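Local coordinates for protein proline iminopeptidase (Streptomyces halstedii, PDB 3WMR) that is an amidohydrolase of the peptidase S33 family that acts on polyketide substrates and may release N-terminal proline from peptides, at residues 99-102 with 103-107; 178-182 with 183-187; 300-303 with 304-307; 196-199 with 200-204. All blocks are in the same frame, centred on the assembly; numbering follows the deposited sequence.

Overall arrangement
All four contacts lie within single helices or at their ends. Contact 1 opens helix 100-113, which packs on the central sheet of the alpha/beta hydrolase fold; contact 3 begins helix 300-312, which covers strands 258-263 and 283-288. The centres of contacts 1 and 3 are about 29 Å apart, on opposite sides of the chain's centre. Contacts 2 and 4 belong to successive helices inserted between strands 143-149 and 258-263, centres about 18 Å apart. Contact 4 comes closest to the predicted catalytic residues: the Val203 and His293 side chains are about 4 Å apart, whereas that of Phe303 is about 9 Å from that of Asp266. Contact 1 instead approaches the bound P4G, about 4 Å from the Val100 side chain.

Contact 1: residues 99-102 with 103-107; sequences TVQL and FEDEL
Two torsions bring Gln101 and Asp105 together: Gln101 carries CG opposite its backbone N (chi1 -176°), while Asp105 swings its carboxylate beside its own N (chi1 -73°), back toward the preceding turn. The two chains then meet at a slant, with Asp105 OD2 3.6 Å from Gln101 CG. The base of the aspartate also lies against the backbone, its CB 3.4 Å from Gln101 O, the carbonyl that accepts from Asp105 N. With an alanine here, the carboxylate that lies against Gln101 would be gone, and the glutamine side chain is likely to be freer to turn.

Glu104 runs past the carbonyl one residue earlier. Its CG lies 3.4 Å from Val100 O, and Val100 CG1 is 3.7 Å from Glu104 OE2, a methyl beside a carboxylate whose main charge partner is Arg138 through OE1.

The helix starts with an N-cap: Thr99 OG1 accepts from Leu102 N at 3.0 Å, with an N-H...O angle of 156°. It is helix 100-113, the connection between parallel strands 76-80 and 120-125 in a beta-alpha-beta crossover of the alpha/beta hydrolase fold. Its inward side carries Phe103, which touches Gln81 and Leu131 of helix 127-137. Leu102 CD2 sits over one ring face of Phe103, toward the rim, 4.3 Å from CE2, and Thr99 O approaches the ring obliquely at 3.1 Å from CD2. The Val100 side chain touches Trp245, one of the residues lining the pocket of the bound P4G.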
loop_
_atom_site.group_PDB
_atom_site.type_symbol
_atom_site.label_atom_id
_atom_site.label_comp_id
_atom_site.label_asym_id
_atom_site.label_seq_id
_atom_site.Cartn_x
_atom_site.Cartn_y
_atom_site.Cartn_z
ATOM N N THR A 99 12.603 -9.161 3.274
ATOM C CA THR A 99 13.013 -8.019 4.060
ATOM C C THR A 99 12.584 -6.729 3.386
ATOM O O THR A 99 12.287 -6.706 2.191
ATOM C CB THR A 99 14.541 -7.979 4.167
ATOM O OG1 THR A 99 15.084 -7.916 2.842
ATOM C CG2 THR A 99 15.049 -9.231 4.873
ATOM N N VAL A 100 12.555 -5.665 4.172
ATOM C CA VAL A 100 12.338 -4.335 3.646
ATOM C C VAL A 100 13.449 -3.972 2.641
ATOM O O VAL A 100 13.178 -3.366 1.612
ATOM C CB VAL A 100 12.279 -3.289 4.785
ATOM C CG1 VAL A 100 12.050 -1.890 4.224
ATOM C CG2 VAL A 100 11.205 -3.666 5.799
ATOM N N GLN A 101 14.699 -4.336 2.942
ATOM C CA GLN A 101 15.821 -4.026 2.046
ATOM C C GLN A 101 15.609 -4.619 0.659
ATOM O O GLN A 101 15.893 -3.982 -0.349
ATOM C CB GLN A 101 17.150 -4.540 2.616
ATOM C CG GLN A 101 18.349 -4.153 1.751
ATOM C CD GLN A 101 18.531 -2.643 1.629
ATOM O OE1 GLN A 101 18.642 -2.093 0.519
ATOM N NE2 GLN A 101 18.579 -1.959 2.779
ATOM N N LEU A 102 15.106 -5.845 0.615
ATOM C CA LEU A 102 14.790 -6.502 -0.643
ATOM C C LEU A 102 13.894 -5.624 -1.520
ATOM O O LEU A 102 14.181 -5.411 -2.707
ATOM C CB LEU A 102 14.080 -7.822 -0.373
ATOM C CG LEU A 102 13.709 -8.664 -1.595
ATOM C CD1 LEU A 102 14.976 -9.202 -2.241
ATOM C CD2 LEU A 102 12.768 -9.789 -1.192
ATOM N N PHE A 103 12.808 -5.129 -0.933
ATOM C CA PHE A 103 11.818 -4.379 -1.691
ATOM C C PHE A 103 12.282 -2.979 -2.024
ATOM O O PHE A 103 11.869 -2.439 -3.049
ATOM C CB PHE A 103 10.468 -4.365 -0.962
ATOM C CG PHE A 103 9.830 -5.712 -0.914
ATOM C CD1 PHE A 103 9.299 -6.266 -2.061
ATOM C CD2 PHE A 103 9.832 -6.463 0.250
ATOM C CE1 PHE A 103 8.744 -7.528 -2.048
ATOM C CE2 PHE A 103 9.265 -7.725 0.269
ATOM C CZ PHE A 103 8.726 -8.261 -0.885
ATOM N N GLU A 104 13.120 -2.383 -1.173
ATOM C CA GLU A 104 13.785 -1.110 -1.510
ATOM C C GLU A 104 14.675 -1.270 -2.735
ATOM O O GLU A 104 14.707 -0.412 -3.608
ATOM C CB GLU A 104 14.704 -0.638 -0.388
ATOM C CG GLU A 104 14.025 -0.157 0.871
ATOM C CD GLU A 104 15.064 0.300 1.878
ATOM O OE1 GLU A 104 15.754 1.294 1.591
ATOM O OE2 GLU A 104 15.200 -0.336 2.940
ATOM N N ASP A 105 15.435 -2.367 -2.746
ATOM C CA ASP A 105 16.367 -2.664 -3.824
ATOM C C ASP A 105 15.609 -2.914 -5.114
ATOM O O ASP A 105 16.060 -2.498 -6.170
ATOM C CB ASP A 105 17.220 -3.897 -3.493
ATOM C CG ASP A 105 18.282 -3.624 -2.441
ATOM O OD1 ASP A 105 18.648 -2.451 -2.235
ATOM O OD2 ASP A 105 18.764 -4.600 -1.817
ATOM N N GLU A 106 14.464 -3.591 -5.020
ATOM C CA GLU A 106 13.596 -3.822 -6.172
ATOM C C GLU A 106 13.024 -2.520 -6.748
ATOM O O GLU A 106 12.991 -2.336 -7.962
ATOM C CB GLU A 106 12.435 -4.766 -5.806
ATOM C CG GLU A 106 11.506 -5.043 -6.974
ATOM C CD GLU A 106 10.328 -5.935 -6.643
ATOM O OE1 GLU A 106 9.651 -5.734 -5.600
ATOM O OE2 GLU A 106 10.053 -6.835 -7.463
ATOM N N LEU A 107 12.544 -1.631 -5.888
ATOM C CA LEU A 107 12.016 -0.357 -6.362
ATOM C C LEU A 107 13.118 0.450 -7.062
ATOM O O LEU A 107 12.902 0.956 -8.161
ATOM C CB LEU A 107 11.367 0.437 -5.216
ATOM C CG LEU A 107 10.981 1.886 -5.500
ATOM C CD1 LEU A 107 9.989 1.993 -6.649
ATOM C CD2 LEU A 107 10.418 2.546 -4.254
#

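Contact 2: residues 178-182 with 183-187; sequences LKHEA and ARTTD
The imidazole of His180 and the side chain of Thr185 cross at about a right angle, and the hydroxyl arrives at the ring's edge, in its plane. His180 ND1 and Thr185 OG1 are 2.8 Å apart in a nearly straight hydrogen bond (164°), in which either atom could be the donor. The threonine hydroxyl reaches the ring from between its own backbone N and carbonyl carbon (chi1 49°). At the other end of the imidazole NE2 bonds to Glu190, so the ring is held from two sides and its rotation is restricted.

A second right-angled pair is apolar: Thr186 CG2 rests 3.9 Å from Glu181 CG. The glutamate's carboxylate is taken up elsewhere, by Arg166 and Tyr191.

Between these pairs the chain leaves the helix in a Schellman motif. Arg184 adopts a positive phi of 60°; Thr185 N then bonds to His180 O at 2.9 Å, in the carbonyl plane on a lone pair, while Arg184 N comes to Glu181 O at 3.3 Å from above the carbonyl plane.

The turn thus closes helix 171-183 and, with His180 and Thr186 both touching Tyr191, sets it against the start of helix 189-202.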
loop_
_atom_site.group_PDB
_atom_site.type_symbol
_atom_site.label_atom_id
_atom_site.label_comp_id
_atom_site.label_asym_id
_atom_site.label_seq_id
_atom_site.Cartn_x
_atom_site.Cartn_y
_atom_site.Cartn_z
ATOM N N LEU A 178 -11.221 -13.781 18.425
ATOM C CA LEU A 178 -10.280 -14.203 19.465
ATOM C C LEU A 178 -10.067 -15.722 19.477
ATOM O O LEU A 178 -8.928 -16.193 19.539
ATOM C CB LEU A 178 -10.762 -13.720 20.850
ATOM C CG LEU A 178 -9.946 -14.138 22.093
ATOM C CD1 LEU A 178 -8.479 -13.766 21.970
ATOM C CD2 LEU A 178 -10.523 -13.533 23.369
ATOM N N LYS A 179 -11.165 -16.473 19.408
ATOM C CA LYS A 179 -11.131 -17.940 19.478
ATOM C C LYS A 179 -10.222 -18.509 18.383
ATOM O O LYS A 179 -9.257 -19.222 18.680
ATOM C CB LYS A 179 -12.556 -18.520 19.337
ATOM C CG LYS A 179 -13.426 -18.383 20.591
ATOM C CD LYS A 179 -14.894 -18.720 20.302
ATOM C CE LYS A 179 -15.771 -18.697 21.555
ATOM N NZ LYS A 179 -16.005 -20.050 22.141
ATOM N N HIS A 180 -10.518 -18.147 17.134
ATOM C CA HIS A 180 -9.784 -18.657 15.973
ATOM C C HIS A 180 -8.355 -18.129 15.853
ATOM O O HIS A 180 -7.477 -18.829 15.375
ATOM C CB HIS A 180 -10.560 -18.371 14.692
ATOM C CG HIS A 180 -11.859 -19.109 14.614
ATOM N ND1 HIS A 180 -11.921 -20.485 14.552
ATOM C CD2 HIS A 180 -13.139 -18.673 14.637
ATOM C CE1 HIS A 180 -13.187 -20.864 14.518
ATOM N NE2 HIS A 180 -13.946 -19.785 14.565
ATOM N N GLU A 181 -8.123 -16.894 16.262
ATOM C CA GLU A 181 -6.753 -16.374 16.309
ATOM C C GLU A 181 -5.921 -17.160 17.326
ATOM O O GLU A 181 -4.800 -17.573 17.032
ATOM C CB GLU A 181 -6.745 -14.872 16.595
ATOM C CG GLU A 181 -7.212 -14.063 15.378
ATOM C CD GLU A 181 -7.687 -12.660 15.715
ATOM O OE1 GLU A 181 -7.567 -12.238 16.883
ATOM O OE2 GLU A 181 -8.223 -11.975 14.802
ATOM N N ALA A 182 -6.478 -17.387 18.508
ATOM C CA ALA A 182 -5.758 -18.120 19.566
ATOM C C ALA A 182 -5.308 -19.520 19.120
ATOM O O ALA A 182 -4.135 -19.916 19.351
ATOM C CB ALA A 182 -6.599 -18.212 20.833
ATOM N N ALA A 183 -6.227 -20.235 18.477
ATOM C CA ALA A 183 -6.001 -21.605 18.010
ATOM C C ALA A 183 -5.469 -21.733 16.564
ATOM O O ALA A 183 -5.292 -22.846 16.081
ATOM C CB ALA A 183 -7.282 -22.398 18.137
ATOM N N ARG A 184 -5.247 -20.602 15.894
ATOM C CA ARG A 184 -4.732 -20.561 14.528
ATOM C C ARG A 184 -5.645 -21.288 13.542
ATOM O O ARG A 184 -5.177 -22.032 12.687
ATOM C CB ARG A 184 -3.303 -21.109 14.461
ATOM C CG ARG A 184 -2.365 -20.502 15.501
ATOM C CD ARG A 184 -0.915 -20.648 15.064
ATOM N NE ARG A 184 0.051 -20.370 16.131
ATOM C CZ ARG A 184 1.384 -20.440 15.986
ATOM N NH1 ARG A 184 1.923 -20.781 14.818
ATOM N NH2 ARG A 184 2.185 -20.160 17.007
ATOM N N THR A 185 -6.945 -21.060 13.677
ATOM C CA THR A 185 -7.938 -21.547 12.722
ATOM C C THR A 185 -8.598 -20.356 12.001
ATOM O O THR A 185 -9.827 -20.314 11.774
ATOM C CB THR A 185 -8.979 -22.444 13.430
ATOM O OG1 THR A 185 -9.471 -21.794 14.616
ATOM C CG2 THR A 185 -8.346 -23.778 13.810
ATOM N N THR A 186 -7.760 -19.395 11.613
ATOM C CA THR A 186 -8.225 -18.201 10.930
ATOM C C THR A 186 -8.585 -18.483 9.478
ATOM O O THR A 186 -9.162 -17.627 8.827
ATOM C CB THR A 186 -7.200 -17.037 10.967
ATOM O OG1 THR A 186 -5.939 -17.460 10.430
ATOM C CG2 THR A 186 -7.016 -16.546 12.378
ATOM N N ASP A 187 -8.251 -19.662 8.963
ATOM C CA ASP A 187 -8.720 -20.031 7.621
ATOM C C ASP A 187 -10.180 -20.516 7.596
ATOM O O ASP A 187 -10.744 -20.695 6.520
ATOM C CB ASP A 187 -7.790 -21.055 6.956
ATOM C CG ASP A 187 -7.622 -22.319 7.767
ATOM O OD1 ASP A 187 -8.356 -22.524 8.758
ATOM O OD2 ASP A 187 -6.735 -23.118 7.403
#

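Contact 3: residues 300-303 with 304-307; sequences PERF and HEVM
The Arg302 guanidinium has Val306 CG2 over one face, 3.5 Å above the plane toward the rim, and Glu305 OE1 at its edge, in plane. The Phe303 ring has Met307 CG over one face in a CH-pi contact, 3.9 Å from the ring centroid. Beyond CG, the methionine sulfur stands obliquely to the same ring, SD 4.9 Å from the centroid, a Met-aromatic contact.

The two flat groups are presented differently. Arg302 bends at chi2 (58°), which carries the guanidinium forward along the helix to the next turn. There NH1 donates to Glu305 OE1 at 3.2 Å with an angle of 155°; the oxygen is met on its anti side and the guanidinium and carboxylate planes stand 81° apart. This salt bridge closes one turn on the solvent side, and the Val306 methyl packs against the guanidinium face while the carboxylate holds its edge.

Phe303 and Met307 lie side by side and point the same way, their closest atoms CE2 and CG 3.6 Å apart, while Met307 N donates to Phe303 O at 2.9 Å. A serine in place of Phe303 would probably leave the Met307 chain without the ring face it leans on and open a gap beside it. Among the polar groups, His304 ND1 bonds to Ser68.

Helix 300-312 thereby turns one apolar side onto the edge region of the central sheet: Phe303 touches Leu261 and Leu288, Val306 reaches Met259, Leu261 and Glu286, and Met307 meets Met259, so strands 258-263 and 283-288 are both covered.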
loop_
_atom_site.group_PDB
_atom_site.type_symbol
_atom_site.label_atom_id
_atom_site.label_comp_id
_atom_site.label_asym_id
_atom_site.label_seq_id
_atom_site.Cartn_x
_atom_site.Cartn_y
_atom_site.Cartn_z
ATOM N N PRO A 300 -14.203 7.526 -5.918
ATOM C CA PRO A 300 -13.324 7.551 -7.086
ATOM C C PRO A 300 -12.989 8.958 -7.562
ATOM O O PRO A 300 -11.827 9.259 -7.866
ATOM C CB PRO A 300 -14.117 6.797 -8.159
ATOM C CG PRO A 300 -15.203 6.078 -7.454
ATOM C CD PRO A 300 -15.463 6.805 -6.171
ATOM N N GLU A 301 -13.997 9.816 -7.622
ATOM C CA GLU A 301 -13.827 11.165 -8.162
ATOM C C GLU A 301 -13.103 12.082 -7.187
ATOM O O GLU A 301 -12.211 12.813 -7.585
ATOM C CB GLU A 301 -15.183 11.762 -8.536
ATOM C CG GLU A 301 -15.880 10.971 -9.628
ATOM C CD GLU A 301 -17.390 11.058 -9.561
ATOM O OE1 GLU A 301 -18.008 11.159 -10.639
ATOM O OE2 GLU A 301 -17.961 11.025 -8.444
ATOM N N ARG A 302 -13.483 12.037 -5.914
ATOM C CA ARG A 302 -12.853 12.895 -4.904
ATOM C C ARG A 302 -11.358 12.554 -4.689
ATOM O O ARG A 302 -10.530 13.442 -4.509
ATOM C CB ARG A 302 -13.632 12.817 -3.586
ATOM C CG ARG A 302 -13.108 13.713 -2.465
ATOM C CD ARG A 302 -13.079 15.173 -2.879
ATOM N NE ARG A 302 -12.268 15.995 -1.975
ATOM C CZ ARG A 302 -11.793 17.204 -2.280
ATOM N NH1 ARG A 302 -12.031 17.757 -3.469
ATOM N NH2 ARG A 302 -11.066 17.865 -1.392
ATOM N N PHE A 303 -11.036 11.265 -4.719
ATOM C CA PHE A 303 -9.662 10.822 -4.650
ATOM C C PHE A 303 -8.847 11.361 -5.835
ATOM O O PHE A 303 -7.727 11.890 -5.661
ATOM C CB PHE A 303 -9.598 9.294 -4.595
ATOM C CG PHE A 303 -8.207 8.757 -4.651
ATOM C CD1 PHE A 303 -7.501 8.500 -3.485
ATOM C CD2 PHE A 303 -7.592 8.536 -5.869
ATOM C CE1 PHE A 303 -6.209 8.023 -3.535
ATOM C CE2 PHE A 303 -6.308 8.049 -5.931
ATOM C CZ PHE A 303 -5.612 7.794 -4.756
ATOM N N HIS A 304 -9.405 11.214 -7.032
ATOM C CA HIS A 304 -8.811 11.759 -8.247
ATOM C C HIS A 304 -8.546 13.259 -8.123
ATOM O O HIS A 304 -7.432 13.699 -8.375
ATOM C CB HIS A 304 -9.715 11.482 -9.453
ATOM C CG HIS A 304 -9.227 12.098 -10.723
ATOM N ND1 HIS A 304 -8.472 11.405 -11.643
ATOM C CD2 HIS A 304 -9.397 13.341 -11.230
ATOM C CE1 HIS A 304 -8.196 12.196 -12.663
ATOM N NE2 HIS A 304 -8.739 13.378 -12.434
ATOM N N GLU A 305 -9.569 14.033 -7.746
ATOM C CA GLU A 305 -9.420 15.476 -7.543
ATOM C C GLU A 305 -8.302 15.810 -6.545
ATOM O O GLU A 305 -7.517 16.733 -6.762
ATOM C CB GLU A 305 -10.726 16.102 -7.044
ATOM C CG GLU A 305 -11.832 16.203 -8.088
ATOM C CD GLU A 305 -13.178 16.626 -7.500
ATOM O OE1 GLU A 305 -13.286 16.788 -6.258
ATOM O OE2 GLU A 305 -14.141 16.790 -8.289
ATOM N N VAL A 306 -8.242 15.066 -5.447
ATOM C CA VAL A 306 -7.258 15.346 -4.401
ATOM C C VAL A 306 -5.856 15.080 -4.931
ATOM O O VAL A 306 -4.978 15.914 -4.798
ATOM C CB VAL A 306 -7.536 14.538 -3.125
ATOM C CG1 VAL A 306 -6.354 14.623 -2.154
ATOM C CG2 VAL A 306 -8.792 15.055 -2.451
ATOM N N MET A 307 -5.683 13.940 -5.589
ATOM C CA MET A 307 -4.417 13.583 -6.197
ATOM C C MET A 307 -3.958 14.594 -7.239
ATOM O O MET A 307 -2.831 15.081 -7.182
ATOM C CB MET A 307 -4.496 12.185 -6.804
ATOM C CG MET A 307 -4.415 11.062 -5.778
ATOM S SD MET A 307 -2.840 11.045 -4.882
ATOM C CE MET A 307 -1.693 10.721 -6.209
#

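Contact 4: residues 196-199 with 200-204; sequences RAFY and DRHVC
Charge first: Asp200 and Arg196 are modelled as a salt bridge one turn apart, with the carboxylate over one face of the guanidinium, but the carboxylate crowds Arg196 O, so its exact placement is doubtful. The modelled NH1 to OD1 distance is likewise too short to be relied on.

Aromatic contacts come next. The edge of the His202 ring is turned toward the face of Phe198, an edge-to-face pair with centroids 4.8 Å apart; His202 ND1 stands over the centre of the Phe198 ring, 3.8 Å from Phe198 CE2. Tyr199 and Val203 run side by side, Val203 CG2 making a CH-pi contact 3.9 Å from the tyrosine centroid.

Backbone bonds finish the helix. Phe198 O takes both Arg201 N and His202 N, the latter at 3.0 Å, and Tyr199 O takes Val203 N at 2.8 Å and Cys204 N at 3.0 Å. A water donates to Ala197 O at 2.7 Å and accepts from Arg201 NE at 3.3 Å, so it bridges the arginine to the carbonyl one turn back, while Arg201 NH1 bonds to Leu168 O.

Two carbonyls thus each serve two N-H donors where the helix ends. Phe198, Tyr199 and Val203 are buried, while His202 keeps some exposure; its backbone bonds to Glu267, next to the predicted active-site Asp266, which probably ties the insertion helix to the catalytic loop.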
loop_
_atom_site.group_PDB
_atom_site.type_symbol
_atom_site.label_atom_id
_atom_site.label_comp_id
_atom_site.label_asym_id
_atom_site.label_seq_id
_atom_site.Cartn_x
_atom_site.Cartn_y
_atom_site.Cartn_z
ATOM N N ARG A 196 -14.928 -10.086 8.189
ATOM C CA ARG A 196 -15.714 -9.259 7.263
ATOM C C ARG A 196 -16.474 -8.138 7.946
ATOM O O ARG A 196 -16.625 -7.061 7.386
ATOM C CB ARG A 196 -16.687 -10.130 6.470
ATOM C CG ARG A 196 -15.992 -10.923 5.383
ATOM C CD ARG A 196 -15.951 -10.111 4.111
ATOM N NE ARG A 196 -17.329 -9.864 3.712
ATOM C CZ ARG A 196 -17.756 -8.808 3.038
ATOM N NH1 ARG A 196 -16.919 -7.865 2.654
ATOM N NH2 ARG A 196 -19.042 -8.705 2.753
ATOM N N ALA A 197 -16.956 -8.382 9.154
ATOM C CA ALA A 197 -17.493 -7.297 9.943
ATOM C C ALA A 197 -16.452 -6.168 10.132
ATOM O O ALA A 197 -16.827 -5.006 10.216
ATOM C CB ALA A 197 -17.993 -7.808 11.291
ATOM N N PHE A 198 -15.155 -6.496 10.190
ATOM C CA PHE A 198 -14.107 -5.451 10.305
ATOM C C PHE A 198 -13.843 -4.841 8.934
ATOM O O PHE A 198 -13.819 -3.629 8.797
ATOM C CB PHE A 198 -12.797 -6.014 10.913
ATOM C CG PHE A 198 -11.691 -4.988 11.082
ATOM C CD1 PHE A 198 -10.870 -4.627 10.012
ATOM C CD2 PHE A 198 -11.436 -4.424 12.330
ATOM C CE1 PHE A 198 -9.841 -3.706 10.184
ATOM C CE2 PHE A 198 -10.414 -3.504 12.504
ATOM C CZ PHE A 198 -9.611 -3.157 11.437
ATOM N N TYR A 199 -13.670 -5.682 7.917
ATOM C CA TYR A 199 -13.305 -5.196 6.586
ATOM C C TYR A 199 -14.400 -4.281 6.044
ATOM O O TYR A 199 -14.106 -3.220 5.491
ATOM C CB TYR A 199 -13.022 -6.346 5.603
ATOM C CG TYR A 199 -11.588 -6.910 5.625
ATOM C CD1 TYR A 199 -10.965 -7.252 6.816
ATOM C CD2 TYR A 199 -10.900 -7.147 4.442
ATOM C CE1 TYR A 199 -9.658 -7.768 6.830
ATOM C CE2 TYR A 199 -9.615 -7.686 4.436
ATOM C CZ TYR A 199 -9.000 -7.991 5.631
ATOM O OH TYR A 199 -7.741 -8.525 5.601
ATOM N N ASP A 200 -15.657 -4.682 6.229
ATOM C CA ASP A 200 -16.793 -3.896 5.747
ATOM C C ASP A 200 -16.825 -2.499 6.361
ATOM O O ASP A 200 -17.424 -1.608 5.785
ATOM C CB ASP A 200 -18.134 -4.595 6.030
ATOM C CG ASP A 200 -18.272 -5.939 5.329
ATOM O OD1 ASP A 200 -17.512 -6.237 4.388
ATOM O OD2 ASP A 200 -19.168 -6.719 5.718
ATOM N N ARG A 201 -16.182 -2.283 7.514
ATOM C CA ARG A 201 -16.165 -0.938 8.099
ATOM C C ARG A 201 -14.931 -0.144 7.718
ATOM O O ARG A 201 -15.015 1.070 7.442
ATOM C CB ARG A 201 -16.225 -0.990 9.620
ATOM C CG ARG A 201 -17.519 -1.537 10.183
ATOM C CD ARG A 201 -17.474 -1.484 11.699
ATOM N NE ARG A 201 -18.661 -2.069 12.327
ATOM C CZ ARG A 201 -18.894 -2.050 13.632
ATOM N NH1 ARG A 201 -18.027 -1.483 14.465
ATOM N NH2 ARG A 201 -19.986 -2.618 14.115
ATOM N N HIS A 202 -13.779 -0.822 7.758
ATOM C CA HIS A 202 -12.481 -0.151 7.750
ATOM C C HIS A 202 -11.540 -0.514 6.594
ATOM O O HIS A 202 -10.500 0.135 6.446
ATOM C CB HIS A 202 -11.759 -0.409 9.081
ATOM C CG HIS A 202 -12.588 -0.107 10.286
ATOM N ND1 HIS A 202 -13.059 -1.093 11.127
ATOM C CD2 HIS A 202 -13.040 1.062 10.794
ATOM C CE1 HIS A 202 -13.773 -0.546 12.092
ATOM N NE2 HIS A 202 -13.777 0.760 11.915
ATOM N N VAL A 203 -11.878 -1.502 5.761
ATOM C CA VAL A 203 -10.969 -1.887 4.666
ATOM C C VAL A 203 -11.553 -1.563 3.290
ATOM O O VAL A 203 -10.889 -0.937 2.455
ATOM C CB VAL A 203 -10.541 -3.364 4.749
ATOM C CG1 VAL A 203 -9.712 -3.750 3.541
ATOM C CG2 VAL A 203 -9.724 -3.623 6.020
ATOM N N CYS A 204 -12.783 -2.015 3.054
ATOM C CA CYS A 204 -13.497 -1.730 1.817
ATOM C C CYS A 204 -14.992 -1.742 2.097
ATOM O O CYS A 204 -15.598 -2.808 2.283
ATOM C CB CYS A 204 -13.174 -2.768 0.734
ATOM S SG CYS A 204 -13.976 -2.414 -0.862
HETATM O O HOH W 1 -19.450 -4.567 10.375
#